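PDB 6LIR: TCR beta chain from Gallus gallus, which pairs with the TCR alpha chain to form the chicken alpha-beta T-cell receptor, which probably recognises peptide antigens presented by MHC molecules. Local coordinates for residues 8-13 with 73-78; 32-37 with 83-88; 44-49 with 63-68; 145-150 with 177-182; 200-205 with 213-218. All blocks are in the same frame, centred on the assembly; numbering follows the deposited sequence.

In the fold
Interactions 1, 2 and 3 belong to the variable domain, interactions 4 and 5 to the constant domain. Interaction 1 lies at the end of the variable sandwich that adjoins the constant domain and touches interaction 2 in the core, where Leu73 CD2 lies 3.6 Å from Tyr86 CD2. Interaction 3 is nested along the chain inside both, and sits at the loops corresponding to CDR2 and the fourth hypervariable loop, so it lies nearest the probable antigen-binding end; its centre is about 37 Å from that of interaction 5. One meeting point of the domains is where interactions 1 and 4 touch, with Val9 CG1 4.3 Å from Pro148 CG. Interactions 4 and 5, centres about 15 Å apart, lie on the two facing sheets of the constant domain.

Interaction 1 (8-13 with 73-78); sequences LVLKED and LDIISA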
# COMPACT_ATOMS: atom_id res chain seq x y z
N LEU B 8 6.69 13.42 4.65
CA LEU B 8 7.42 14.67 4.64
C LEU B 8 7.26 15.34 3.28
O LEU B 8 7.35 14.69 2.24
CB LEU B 8 8.91 14.45 4.94
CG LEU B 8 9.76 15.70 5.19
CD1 LEU B 8 9.35 16.38 6.49
CD2 LEU B 8 11.23 15.32 5.22
N VAL B 9 7.02 16.65 3.30
CA VAL B 9 6.91 17.45 2.08
C VAL B 9 7.90 18.60 2.17
O VAL B 9 7.90 19.35 3.15
CB VAL B 9 5.48 17.99 1.87
CG1 VAL B 9 5.41 18.74 0.55
CG2 VAL B 9 4.47 16.85 1.90
N LEU B 10 8.73 18.74 1.14
CA LEU B 10 9.76 19.76 1.12
C LEU B 10 9.57 20.69 -0.07
O LEU B 10 8.93 20.35 -1.06
CB LEU B 10 11.16 19.14 1.05
CG LEU B 10 11.59 18.22 2.18
CD1 LEU B 10 12.99 17.71 1.91
CD2 LEU B 10 11.52 18.94 3.52
N LYS B 11 10.15 21.88 0.05
CA LYS B 11 10.24 22.84 -1.04
C LYS B 11 11.60 22.72 -1.72
O LYS B 11 12.55 22.16 -1.16
CB LYS B 11 10.03 24.27 -0.54
CG LYS B 11 8.57 24.66 -0.30
CD LYS B 11 8.36 25.15 1.12
CE LYS B 11 8.33 23.98 2.07
NZ LYS B 11 8.10 24.30 3.52
N GLU B 12 11.68 23.24 -2.94
CA GLU B 12 12.92 23.20 -3.69
C GLU B 12 14.03 23.93 -2.93
O GLU B 12 13.79 24.94 -2.28
CB GLU B 12 12.72 23.85 -5.06
CG GLU B 12 13.56 23.25 -6.17
CD GLU B 12 12.78 23.08 -7.46
OE1 GLU B 12 12.62 21.93 -7.92
OE2 GLU B 12 12.31 24.11 -8.00
N ASP B 13 15.24 23.36 -2.99
CA ASP B 13 16.47 23.88 -2.40
C ASP B 13 16.50 23.70 -0.89
O ASP B 13 17.51 24.04 -0.26
CB ASP B 13 16.71 25.37 -2.73
CG ASP B 13 16.89 25.61 -4.22
OD1 ASP B 13 16.01 25.21 -5.00
OD2 ASP B 13 17.91 26.22 -4.60
N LEU B 73 19.61 10.59 7.74
CA LEU B 73 19.77 10.81 6.31
C LEU B 73 19.49 12.27 6.02
O LEU B 73 18.38 12.75 6.27
CB LEU B 73 18.85 9.90 5.49
CG LEU B 73 18.98 10.05 3.97
CD1 LEU B 73 20.32 9.49 3.47
CD2 LEU B 73 17.82 9.38 3.24
N ASP B 74 20.48 12.98 5.49
CA ASP B 74 20.37 14.41 5.23
C ASP B 74 20.09 14.63 3.75
O ASP B 74 20.78 14.06 2.89
CB ASP B 74 21.64 15.15 5.64
CG ASP B 74 21.87 15.14 7.14
OD1 ASP B 74 20.89 15.26 7.90
OD2 ASP B 74 23.04 15.00 7.56
N ILE B 75 19.08 15.44 3.45
CA ILE B 75 18.70 15.77 2.08
C ILE B 75 19.31 17.12 1.75
O ILE B 75 18.92 18.15 2.31
CB ILE B 75 17.17 15.80 1.92
CG1 ILE B 75 16.56 14.43 2.26
CG2 ILE B 75 16.80 16.25 0.51
CD1 ILE B 75 16.31 13.55 1.06
N ILE B 76 20.27 17.12 0.83
CA ILE B 76 21.01 18.32 0.44
C ILE B 76 20.33 18.97 -0.77
O ILE B 76 20.22 18.34 -1.83
CB ILE B 76 22.47 17.99 0.13
CG1 ILE B 76 23.10 17.20 1.28
CG2 ILE B 76 23.26 19.26 -0.14
CD1 ILE B 76 22.98 17.89 2.63
N SER B 77 19.89 20.22 -0.61
CA SER B 77 19.35 21.01 -1.71
C SER B 77 18.24 20.26 -2.46
O SER B 77 18.36 19.92 -3.64
CB SER B 77 20.46 21.45 -2.67
OG SER B 77 19.92 22.03 -3.84
N ALA B 78 17.17 19.98 -1.71
CA ALA B 78 16.07 19.13 -2.17
C ALA B 78 15.60 19.49 -3.57
O ALA B 78 15.38 20.66 -3.90
CB ALA B 78 14.90 19.23 -1.19
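Strand 8-11 runs out into a turn at Glu12 and Asp13, and this turn comes up against the loop that follows strand 73-75, the backbones being closest at Asp13 and Ser77, whose CA atoms are 4.1 Å apart. A single hydrogen bond joins the two segments: Asp13 N donates to Ala78 O over 2.9 Å, nearly straight at 162° and in the plane of the carbonyl. The same oxygen takes a CA-H contact from Glu12 CA at 3.5 Å, so the carbonyl has a weaker second contact from the preceding residue.

Beside this polar link the contact is apolar. Leu10 has CG anti to its carbonyl carbon (chi1 -60°), which sends CD1 across to the methyl of Ala78, 3.9 Å from its CB, while Ile75 CG2 lies a little farther from CD1 at 4.3 Å. Ala78 suits the spot because its one methyl also rests 3.8 Å from Lys11 O and packs against Val109 of strand 100-110; it is small enough to let the two backbones close in. The charged chains of Lys11, Glu12 and Asp13 start away from the loop.

In V-domain terms, the end of strand A' is joined to the E-F loop. With one straight backbone bond beside a small buried hydrocarbon cluster, the join relies on main-chain atoms and shape, leaving the acidic and basic groups at the surface.

Interaction 2 (32-37 with 83-88); sequences YLQQPG and SAIYFC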
# COMPACT_ATOMS: atom_id res chain seq x y z
N TYR B 32 17.24 3.27 2.14
CA TYR B 32 16.94 2.74 0.82
C TYR B 32 15.95 3.66 0.13
O TYR B 32 15.13 4.31 0.77
CB TYR B 32 16.34 1.33 0.91
CG TYR B 32 17.36 0.22 1.02
CD1 TYR B 32 17.94 -0.33 -0.11
CD2 TYR B 32 17.74 -0.27 2.26
CE1 TYR B 32 18.88 -1.34 -0.02
CE2 TYR B 32 18.68 -1.29 2.37
CZ TYR B 32 19.24 -1.82 1.22
OH TYR B 32 20.18 -2.83 1.30
N LEU B 33 16.05 3.72 -1.19
CA LEU B 33 15.17 4.56 -1.99
C LEU B 33 14.30 3.67 -2.86
O LEU B 33 14.80 2.79 -3.56
CB LEU B 33 15.99 5.51 -2.87
CG LEU B 33 15.24 6.61 -3.62
CD1 LEU B 33 15.35 7.92 -2.85
CD2 LEU B 33 15.78 6.77 -5.03
N GLN B 34 12.99 3.91 -2.81
CA GLN B 34 12.03 3.21 -3.65
C GLN B 34 11.34 4.23 -4.54
O GLN B 34 10.66 5.13 -4.05
CB GLN B 34 11.00 2.45 -2.81
CG GLN B 34 10.00 1.65 -3.66
CD GLN B 34 8.87 1.08 -2.85
OE1 GLN B 34 7.97 1.80 -2.41
NE2 GLN B 34 8.90 -0.24 -2.64
N GLN B 35 11.52 4.09 -5.85
CA GLN B 35 10.75 4.86 -6.81
C GLN B 35 10.08 3.90 -7.78
O GLN B 35 10.56 2.78 -7.98
CB GLN B 35 11.65 5.85 -7.56
CG GLN B 35 12.28 6.90 -6.65
CD GLN B 35 13.28 7.79 -7.36
OE1 GLN B 35 14.17 7.31 -8.07
NE2 GLN B 35 13.15 9.10 -7.15
N PRO B 36 8.93 4.30 -8.36
CA PRO B 36 8.20 3.41 -9.28
C PRO B 36 9.08 2.71 -10.30
O PRO B 36 9.76 3.36 -11.10
CB PRO B 36 7.21 4.36 -9.96
CG PRO B 36 6.94 5.40 -8.92
CD PRO B 36 8.24 5.59 -8.17
N GLY B 37 9.06 1.38 -10.28
CA GLY B 37 9.82 0.60 -11.23
C GLY B 37 11.32 0.74 -11.13
O GLY B 37 12.03 0.51 -12.12
N SER B 83 12.10 13.11 -4.72
CA SER B 83 10.78 12.60 -4.34
C SER B 83 10.73 11.08 -4.48
O SER B 83 11.03 10.54 -5.55
CB SER B 83 9.70 13.25 -5.19
OG SER B 83 9.76 14.67 -5.11
N ALA B 84 10.34 10.41 -3.41
CA ALA B 84 10.48 8.96 -3.31
C ALA B 84 9.83 8.49 -2.01
O ALA B 84 9.41 9.30 -1.18
CB ALA B 84 11.94 8.52 -3.37
N ILE B 85 9.78 7.17 -1.85
CA ILE B 85 9.52 6.56 -0.56
C ILE B 85 10.86 6.06 -0.03
O ILE B 85 11.58 5.33 -0.72
CB ILE B 85 8.50 5.42 -0.65
CG1 ILE B 85 7.21 5.91 -1.30
CG2 ILE B 85 8.22 4.84 0.73
CD1 ILE B 85 6.11 4.85 -1.34
N TYR B 86 11.20 6.47 1.19
CA TYR B 86 12.49 6.16 1.79
C TYR B 86 12.28 5.11 2.86
O TYR B 86 11.39 5.24 3.70
CB TYR B 86 13.13 7.42 2.40
CG TYR B 86 13.60 8.44 1.39
CD1 TYR B 86 12.70 9.24 0.71
CD2 TYR B 86 14.95 8.60 1.13
CE1 TYR B 86 13.12 10.17 -0.21
CE2 TYR B 86 15.39 9.54 0.20
CZ TYR B 86 14.47 10.31 -0.46
OH TYR B 86 14.89 11.25 -1.39
N PHE B 87 13.10 4.06 2.83
CA PHE B 87 12.99 2.98 3.79
C PHE B 87 14.29 2.89 4.58
O PHE B 87 15.37 2.79 3.99
CB PHE B 87 12.70 1.64 3.10
CG PHE B 87 11.27 1.50 2.64
CD1 PHE B 87 10.27 1.16 3.54
CD2 PHE B 87 10.93 1.68 1.30
CE1 PHE B 87 8.95 1.02 3.12
CE2 PHE B 87 9.61 1.54 0.88
CZ PHE B 87 8.63 1.21 1.79
N CYS B 88 14.17 2.92 5.90
CA CYS B 88 15.27 2.59 6.78
C CYS B 88 15.21 1.11 7.13
O CYS B 88 14.13 0.53 7.26
CB CYS B 88 15.22 3.42 8.06
SG CYS B 88 16.33 2.77 9.32
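Strands 32-34 and 84-88 are the antiparallel C and F strands of an immunoglobulin V domain, paired by four backbone hydrogen bonds, of which Tyr32 N to Phe87 O is the shortest at 2.7 Å. Leu33 shows how the core side of this pair is filled. Its CB rises on the same face as the Tyr86 side chain, and CG, anti to the backbone N (chi1 -171°), comes 3.8 Å from Ala84 CB. CD1 then reaches over one face of the Tyr86 ring, 3.5 Å from CE2, and is equally close to the Ala84 methyl. A branched leucine fits here because one methyl can cover a ring and an alanine at once.

On the other face, Tyr32, Gln34 and Phe87 turn to the partner subunit, where Phe99 of the TCR alpha chain meets the Tyr32 ring edge-to-face. Beyond the strand, the extended Gln35 lays CG 3.7 Å from Ala84 CB and gives NE2 to Ser83 O at 3.0 Å, with the oxygen in its amide plane. Tyr86 makes a tyrosine corner: its OH is hydrogen-bonded to His82 O, four residues back, and also to Tyr61 OH.

Interaction 3 (44-49 with 63-68); sequences YSSYGV and AKRSSQ
Ser46 OG is held by three partners: Arg65 NH2 donates to it over 3.0 Å, Gly48 N adds a weak bond, and Gln51 O beyond the segments takes a hydrogen bond from it. Serine suits this place because one small hydroxyl can accept and donate together. Its OG lies anti to the backbone N (chi1 170°), facing the arginine.

Arg65 starts with CG anti to its own N and bends at chi2, so that its methylenes pass the turn at Gly48, CG lying 3.3 Å from Gly48 O. The guanidinium has Ser46 OG near its plane at the edge, while Gly48 C lies over one of its faces. NH1 gives a straight bond (164°) to Gln68 O at 2.9 Å, NE a weak one to Ser67 O, and NH2 a second bond to Asp27 O.

At the other end Ala63 CB sits over the Tyr44 ring, 3.8 Å from its centroid, a CH-pi contact that a bare methyl can make closely. A water accepts from Ala63 N and is weakly bonded to Tyr44 OH. Val49, by contrast, spreads CG2 against the backbone of Gln68, 3.5 Å from its N.

Strands C' and D of opposite sheets are thus joined beside the loops corresponding to CDR2 and the fourth hypervariable loop. The charge of the buried guanidinium is probably offset by the carbonyl and hydroxyl dipoles that accept its N-H groups, and these bonds would also fix its rotation.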
# COMPACT_ATOMS: atom_id res chain seq x y z
N TYR B 44 22.58 5.08 1.62
CA TYR B 44 23.66 5.17 2.60
C TYR B 44 23.46 4.04 3.59
O TYR B 44 22.33 3.68 3.91
CB TYR B 44 23.62 6.52 3.34
CG TYR B 44 24.70 7.51 2.97
CD1 TYR B 44 25.98 7.41 3.50
CD2 TYR B 44 24.43 8.56 2.10
CE1 TYR B 44 26.96 8.33 3.17
CE2 TYR B 44 25.40 9.48 1.76
CZ TYR B 44 26.67 9.36 2.30
OH TYR B 44 27.64 10.28 1.96
N SER B 45 24.57 3.48 4.07
CA SER B 45 24.53 2.45 5.09
C SER B 45 25.51 2.81 6.20
O SER B 45 26.28 3.77 6.09
CB SER B 45 24.86 1.07 4.51
OG SER B 45 26.23 0.98 4.15
N SER B 46 25.50 2.00 7.25
CA SER B 46 26.34 2.24 8.41
C SER B 46 26.62 0.91 9.09
O SER B 46 25.68 0.18 9.43
CB SER B 46 25.66 3.21 9.40
OG SER B 46 26.37 3.26 10.63
N TYR B 47 27.89 0.61 9.31
CA TYR B 47 28.26 -0.63 9.98
C TYR B 47 28.37 -0.46 11.49
O TYR B 47 28.59 -1.45 12.20
CB TYR B 47 29.60 -1.17 9.43
CG TYR B 47 29.62 -1.44 7.94
CD1 TYR B 47 28.47 -1.84 7.26
CD2 TYR B 47 30.79 -1.31 7.21
CE1 TYR B 47 28.49 -2.09 5.90
CE2 TYR B 47 30.82 -1.55 5.84
CZ TYR B 47 29.67 -1.95 5.19
OH TYR B 47 29.69 -2.19 3.84
N GLY B 48 28.19 0.75 12.00
CA GLY B 48 28.38 1.02 13.41
C GLY B 48 28.32 2.51 13.66
O GLY B 48 28.18 3.32 12.74
N VAL B 49 28.42 2.85 14.95
CA VAL B 49 28.37 4.25 15.37
C VAL B 49 29.44 5.06 14.64
O VAL B 49 30.60 4.65 14.52
CB VAL B 49 28.54 4.36 16.90
CG1 VAL B 49 28.35 5.80 17.34
CG2 VAL B 49 27.54 3.46 17.61
N ALA B 63 24.90 11.46 5.43
CA ALA B 63 24.34 10.65 6.50
C ALA B 63 25.28 10.67 7.70
O ALA B 63 26.48 10.93 7.58
CB ALA B 63 24.10 9.20 6.04
N LYS B 64 24.69 10.40 8.86
CA LYS B 64 25.42 10.43 10.12
C LYS B 64 24.81 9.38 11.05
O LYS B 64 23.62 9.45 11.35
CB LYS B 64 25.37 11.81 10.78
CG LYS B 64 26.07 11.84 12.13
CD LYS B 64 26.26 13.26 12.63
CE LYS B 64 25.21 13.61 13.67
NZ LYS B 64 25.82 14.02 14.96
N ARG B 65 25.63 8.44 11.50
CA ARG B 65 25.18 7.49 12.51
C ARG B 65 25.61 8.07 13.85
O ARG B 65 26.72 7.84 14.34
CB ARG B 65 25.78 6.10 12.26
CG ARG B 65 25.40 5.06 13.30
CD ARG B 65 24.00 4.52 13.06
NE ARG B 65 23.67 3.42 13.97
CZ ARG B 65 23.98 2.15 13.74
NH1 ARG B 65 23.65 1.21 14.61
NH2 ARG B 65 24.63 1.82 12.63
N SER B 66 24.71 8.87 14.44
CA SER B 66 25.04 9.62 15.64
C SER B 66 25.17 8.71 16.86
O SER B 66 25.88 9.05 17.81
CB SER B 66 23.98 10.70 15.89
OG SER B 66 22.70 10.12 16.06
N SER B 67 24.49 7.57 16.86
CA SER B 67 24.55 6.64 17.97
C SER B 67 24.07 5.28 17.47
O SER B 67 23.63 5.15 16.33
CB SER B 67 23.70 7.12 19.15
OG SER B 67 22.32 7.15 18.79
N GLN B 68 24.17 4.28 18.34
CA GLN B 68 23.74 2.93 17.99
C GLN B 68 22.28 2.90 17.56
O GLN B 68 21.91 2.09 16.70
CB GLN B 68 23.98 2.00 19.18
CG GLN B 68 23.55 0.55 18.96
CD GLN B 68 24.54 -0.25 18.12
OE1 GLN B 68 25.28 0.31 17.31
NE2 GLN B 68 24.56 -1.56 18.33
O HOH W 1 27.85 11.90 5.06

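Interaction 4 (145-150 with 177-182); sequences GFFPDH and STYSLT
Backbone hydrogen bonds come first. Tyr179 N donates to Phe146 O over 3.1 Å, in the carbonyl plane, and Tyr179 O receives weak bonds from both Gly145 N and Phe146 N. Two residues face one, and with Gly145 first at a phi of 89° this is a G1 beta bulge; there a CB would strike the preceding carbonyl.

The rings form the second group. Phe146 holds CG in the crowded position between N and carbonyl carbon (chi1 59°), which lays one face of its ring over Tyr179 O and brings CE1 3.6 Å from Tyr179 CB; farther on, CZ meets Leu181 CB. The Tyr179 ring has Asp149 CB over its centre, a CH-pi contact 3.5 Å from the centroid. Phe147 meets Tyr179 rim to rim, Phe147 CD1 being 3.5 Å from Tyr179 CE2. A cis peptide links Phe147 to Pro148, as is usual in immunoglobulin constant domains, and turns the chain back over the tyrosine.

As for charge, Asp149 OD2 forms a salt bridge with Arg106 of the variable domain. Strands 136-146 and 178-188 are the central pair of their sheet, with 120-124 and 166-175 outside them, while Phe147 and Pro148 lean on strand 100-110 of the variable domain.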
# COMPACT_ATOMS: atom_id res chain seq x y z
N GLY B 145 -9.47 17.15 -3.02
CA GLY B 145 -9.05 18.53 -2.96
C GLY B 145 -7.62 18.75 -2.52
O GLY B 145 -7.21 19.91 -2.39
N PHE B 146 -6.85 17.69 -2.30
CA PHE B 146 -5.55 17.83 -1.65
C PHE B 146 -4.41 17.79 -2.66
O PHE B 146 -4.53 17.26 -3.77
CB PHE B 146 -5.35 16.75 -0.58
CG PHE B 146 -5.43 15.34 -1.11
CD1 PHE B 146 -4.31 14.71 -1.62
CD2 PHE B 146 -6.62 14.63 -1.06
CE1 PHE B 146 -4.38 13.41 -2.09
CE2 PHE B 146 -6.70 13.33 -1.52
CZ PHE B 146 -5.57 12.72 -2.04
N PHE B 147 -3.28 18.37 -2.25
CA PHE B 147 -2.03 18.44 -3.00
C PHE B 147 -0.90 18.47 -1.98
O PHE B 147 -0.96 19.26 -1.02
CB PHE B 147 -1.96 19.67 -3.90
CG PHE B 147 -0.79 19.65 -4.84
CD1 PHE B 147 -0.86 18.96 -6.04
CD2 PHE B 147 0.39 20.30 -4.52
CE1 PHE B 147 0.22 18.92 -6.90
CE2 PHE B 147 1.47 20.27 -5.38
CZ PHE B 147 1.39 19.59 -6.57
N PRO B 148 0.15 17.63 -2.14
CA PRO B 148 0.41 16.76 -3.29
C PRO B 148 -0.29 15.40 -3.23
O PRO B 148 -1.16 15.19 -2.38
CB PRO B 148 1.93 16.58 -3.26
CG PRO B 148 2.36 16.96 -1.87
CD PRO B 148 1.18 17.50 -1.11
N ASP B 149 0.10 14.50 -4.14
CA ASP B 149 -0.65 13.27 -4.36
C ASP B 149 -0.65 12.32 -3.17
O ASP B 149 -1.53 11.45 -3.10
CB ASP B 149 -0.08 12.54 -5.58
CG ASP B 149 1.33 12.04 -5.35
OD1 ASP B 149 2.08 12.72 -4.62
OD2 ASP B 149 1.68 10.97 -5.89
N HIS B 150 0.29 12.45 -2.24
CA HIS B 150 0.39 11.47 -1.16
C HIS B 150 -0.42 11.87 0.06
O HIS B 150 -0.32 13.00 0.54
CB HIS B 150 1.83 11.21 -0.74
CG HIS B 150 1.99 9.94 0.03
ND1 HIS B 150 2.03 9.90 1.40
CD2 HIS B 150 2.07 8.65 -0.39
CE1 HIS B 150 2.16 8.64 1.80
NE2 HIS B 150 2.19 7.87 0.73
N SER B 177 -6.71 19.61 -11.22
CA SER B 177 -5.56 20.22 -10.58
C SER B 177 -5.24 19.64 -9.21
O SER B 177 -4.15 19.90 -8.68
CB SER B 177 -5.82 21.73 -10.45
OG SER B 177 -4.82 22.39 -9.70
N THR B 178 -6.15 18.86 -8.64
CA THR B 178 -6.04 18.27 -7.31
C THR B 178 -6.13 16.74 -7.39
O THR B 178 -6.40 16.17 -8.45
CB THR B 178 -7.10 18.83 -6.37
OG1 THR B 178 -8.32 19.00 -7.11
CG2 THR B 178 -6.65 20.19 -5.87
N TYR B 179 -5.88 16.08 -6.26
CA TYR B 179 -5.98 14.63 -6.15
C TYR B 179 -7.10 14.25 -5.20
O TYR B 179 -7.51 15.04 -4.34
CB TYR B 179 -4.67 14.02 -5.64
CG TYR B 179 -3.45 14.31 -6.47
CD1 TYR B 179 -3.05 13.43 -7.47
CD2 TYR B 179 -2.69 15.45 -6.25
CE1 TYR B 179 -1.93 13.70 -8.24
CE2 TYR B 179 -1.58 15.72 -7.01
CZ TYR B 179 -1.20 14.84 -8.00
OH TYR B 179 -0.08 15.10 -8.76
N SER B 180 -7.60 13.03 -5.37
CA SER B 180 -8.56 12.44 -4.44
C SER B 180 -8.11 11.03 -4.07
O SER B 180 -7.29 10.42 -4.76
CB SER B 180 -9.97 12.40 -5.04
OG SER B 180 -10.09 11.39 -6.02
N LEU B 181 -8.67 10.51 -2.99
CA LEU B 181 -8.38 9.16 -2.52
C LEU B 181 -9.63 8.61 -1.84
O LEU B 181 -10.32 9.34 -1.13
CB LEU B 181 -7.18 9.13 -1.57
CG LEU B 181 -6.56 7.75 -1.33
CD1 LEU B 181 -5.72 7.31 -2.53
CD2 LEU B 181 -5.73 7.72 -0.05
N THR B 182 -9.90 7.33 -2.05
CA THR B 182 -11.13 6.72 -1.59
C THR B 182 -10.82 5.50 -0.73
O THR B 182 -9.92 4.72 -1.04
CB THR B 182 -12.02 6.30 -2.77
OG1 THR B 182 -12.30 7.45 -3.59
CG2 THR B 182 -13.34 5.71 -2.29

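Interaction 5 (200-205 with 213-218); sequences ECIANF and SIQKII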
# COMPACT_ATOMS: atom_id res chain seq x y z
N GLU B 200 -15.04 5.89 12.11
CA GLU B 200 -14.17 7.05 12.00
C GLU B 200 -13.19 6.84 10.86
O GLU B 200 -12.44 5.86 10.84
CB GLU B 200 -13.42 7.27 13.32
CG GLU B 200 -12.33 8.32 13.29
CD GLU B 200 -11.87 8.68 14.69
OE1 GLU B 200 -11.13 9.68 14.83
OE2 GLU B 200 -12.25 7.96 15.64
N CYS B 201 -13.21 7.76 9.91
CA CYS B 201 -12.25 7.81 8.82
C CYS B 201 -11.30 8.96 9.08
O CYS B 201 -11.74 10.09 9.29
CB CYS B 201 -12.94 7.99 7.47
SG CYS B 201 -11.78 8.24 6.10
N ILE B 202 -10.00 8.69 9.03
CA ILE B 202 -8.97 9.67 9.36
C ILE B 202 -8.08 9.88 8.14
O ILE B 202 -7.59 8.91 7.55
CB ILE B 202 -8.14 9.24 10.57
CG1 ILE B 202 -9.03 9.04 11.80
CG2 ILE B 202 -7.02 10.24 10.86
CD1 ILE B 202 -8.58 7.90 12.68
N ALA B 203 -7.82 11.13 7.80
CA ALA B 203 -6.89 11.46 6.74
C ALA B 203 -5.66 12.10 7.37
O ALA B 203 -5.76 13.15 8.01
CB ALA B 203 -7.53 12.40 5.72
N ASN B 204 -4.51 11.46 7.20
CA ASN B 204 -3.25 11.96 7.72
C ASN B 204 -2.44 12.53 6.56
O ASN B 204 -2.31 11.88 5.52
CB ASN B 204 -2.48 10.86 8.45
CG ASN B 204 -3.27 10.26 9.59
OD1 ASN B 204 -3.62 10.95 10.55
ND2 ASN B 204 -3.56 8.97 9.50
N PHE B 205 -1.90 13.72 6.75
CA PHE B 205 -1.17 14.40 5.69
C PHE B 205 -0.12 15.30 6.34
O PHE B 205 0.07 15.28 7.56
CB PHE B 205 -2.13 15.17 4.77
CG PHE B 205 -3.01 16.16 5.49
CD1 PHE B 205 -4.22 15.75 6.04
CD2 PHE B 205 -2.65 17.49 5.59
CE1 PHE B 205 -5.03 16.66 6.70
CE2 PHE B 205 -3.46 18.40 6.25
CZ PHE B 205 -4.65 17.98 6.80
N SER B 213 -3.95 15.87 10.79
CA SER B 213 -5.00 14.89 10.57
C SER B 213 -6.34 15.60 10.49
O SER B 213 -6.56 16.63 11.14
CB SER B 213 -5.07 13.85 11.70
OG SER B 213 -3.87 13.11 11.79
N ILE B 214 -7.24 15.03 9.70
CA ILE B 214 -8.65 15.40 9.71
C ILE B 214 -9.44 14.14 10.04
O ILE B 214 -9.17 13.08 9.47
CB ILE B 214 -9.09 16.01 8.37
CG1 ILE B 214 -8.30 17.30 8.10
CG2 ILE B 214 -10.59 16.30 8.38
CD1 ILE B 214 -8.57 17.90 6.74
N GLN B 215 -10.40 14.27 10.94
CA GLN B 215 -11.18 13.13 11.39
C GLN B 215 -12.64 13.35 11.04
O GLN B 215 -13.19 14.42 11.31
CB GLN B 215 -11.01 12.92 12.90
CG GLN B 215 -9.56 12.73 13.36
CD GLN B 215 -8.87 14.04 13.70
OE1 GLN B 215 -7.66 14.19 13.49
NE2 GLN B 215 -9.62 14.98 14.25
N LYS B 216 -13.25 12.35 10.42
CA LYS B 216 -14.66 12.37 10.07
C LYS B 216 -15.34 11.18 10.71
O LYS B 216 -14.78 10.08 10.74
CB LYS B 216 -14.85 12.34 8.55
CG LYS B 216 -16.03 13.16 8.07
CD LYS B 216 -15.84 14.64 8.36
CE LYS B 216 -17.18 15.35 8.29
NZ LYS B 216 -17.06 16.83 8.17
N ILE B 217 -16.55 11.38 11.21
CA ILE B 217 -17.26 10.34 11.94
C ILE B 217 -18.63 10.16 11.32
O ILE B 217 -19.27 11.12 10.88
CB ILE B 217 -17.40 10.70 13.44
CG1 ILE B 217 -16.09 11.24 14.01
CG2 ILE B 217 -17.89 9.49 14.23
CD1 ILE B 217 -15.13 10.18 14.44
N ILE B 218 -19.10 8.92 11.30
CA ILE B 218 -20.50 8.61 11.09
C ILE B 218 -20.86 7.51 12.09
O ILE B 218 -20.08 6.59 12.32
CB ILE B 218 -20.79 8.18 9.63
CG1 ILE B 218 -22.29 8.06 9.38
CG2 ILE B 218 -20.06 6.89 9.27
CD1 ILE B 218 -22.66 7.99 7.91
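Glu200 and Ile217 stand side by side and point the same way, the glutamate extended from CB onward so that its methylenes run along the isoleucine tip, Glu200 CG lying 3.6 Å from Ile217 CD1. Its carboxylate then reaches Gln215, also alongside, where Glu200 OE1 is 3.7 Å from Gln215 CG; the carboxylate and amide planes are 74° apart. Ile202 crosses Gln215 obliquely. Long chains suit this outer face, since their aliphatic stems can pack on one another while their polar ends suit a face turned from the core.

These residues lie on strands F and G of a C1-type immunoglobulin domain, a hairpin whose four backbone bonds join Cys201 with Lys216 and Ala203 with Ile214, all at 2.9 Å between N and O. Cys201 and Ala203 turn to the inner face, where Cys201 SG forms the disulfide with Cys141 of the opposite sheet.

Near the hairpin turn, Asn204 and Ser213 meet tip to tip: Ser213 OG donates to Asn204 OD1 at 2.5 Å, a short bond lying in the carbonyl plane. Phe205, with CG in the crowded position (chi1 56°), swings its ring back so that an edge faces Ile214, Phe205 CE1 being 3.6 Å from Ile214 CG1, and Val121 and Pro119 pack on the same isoleucine.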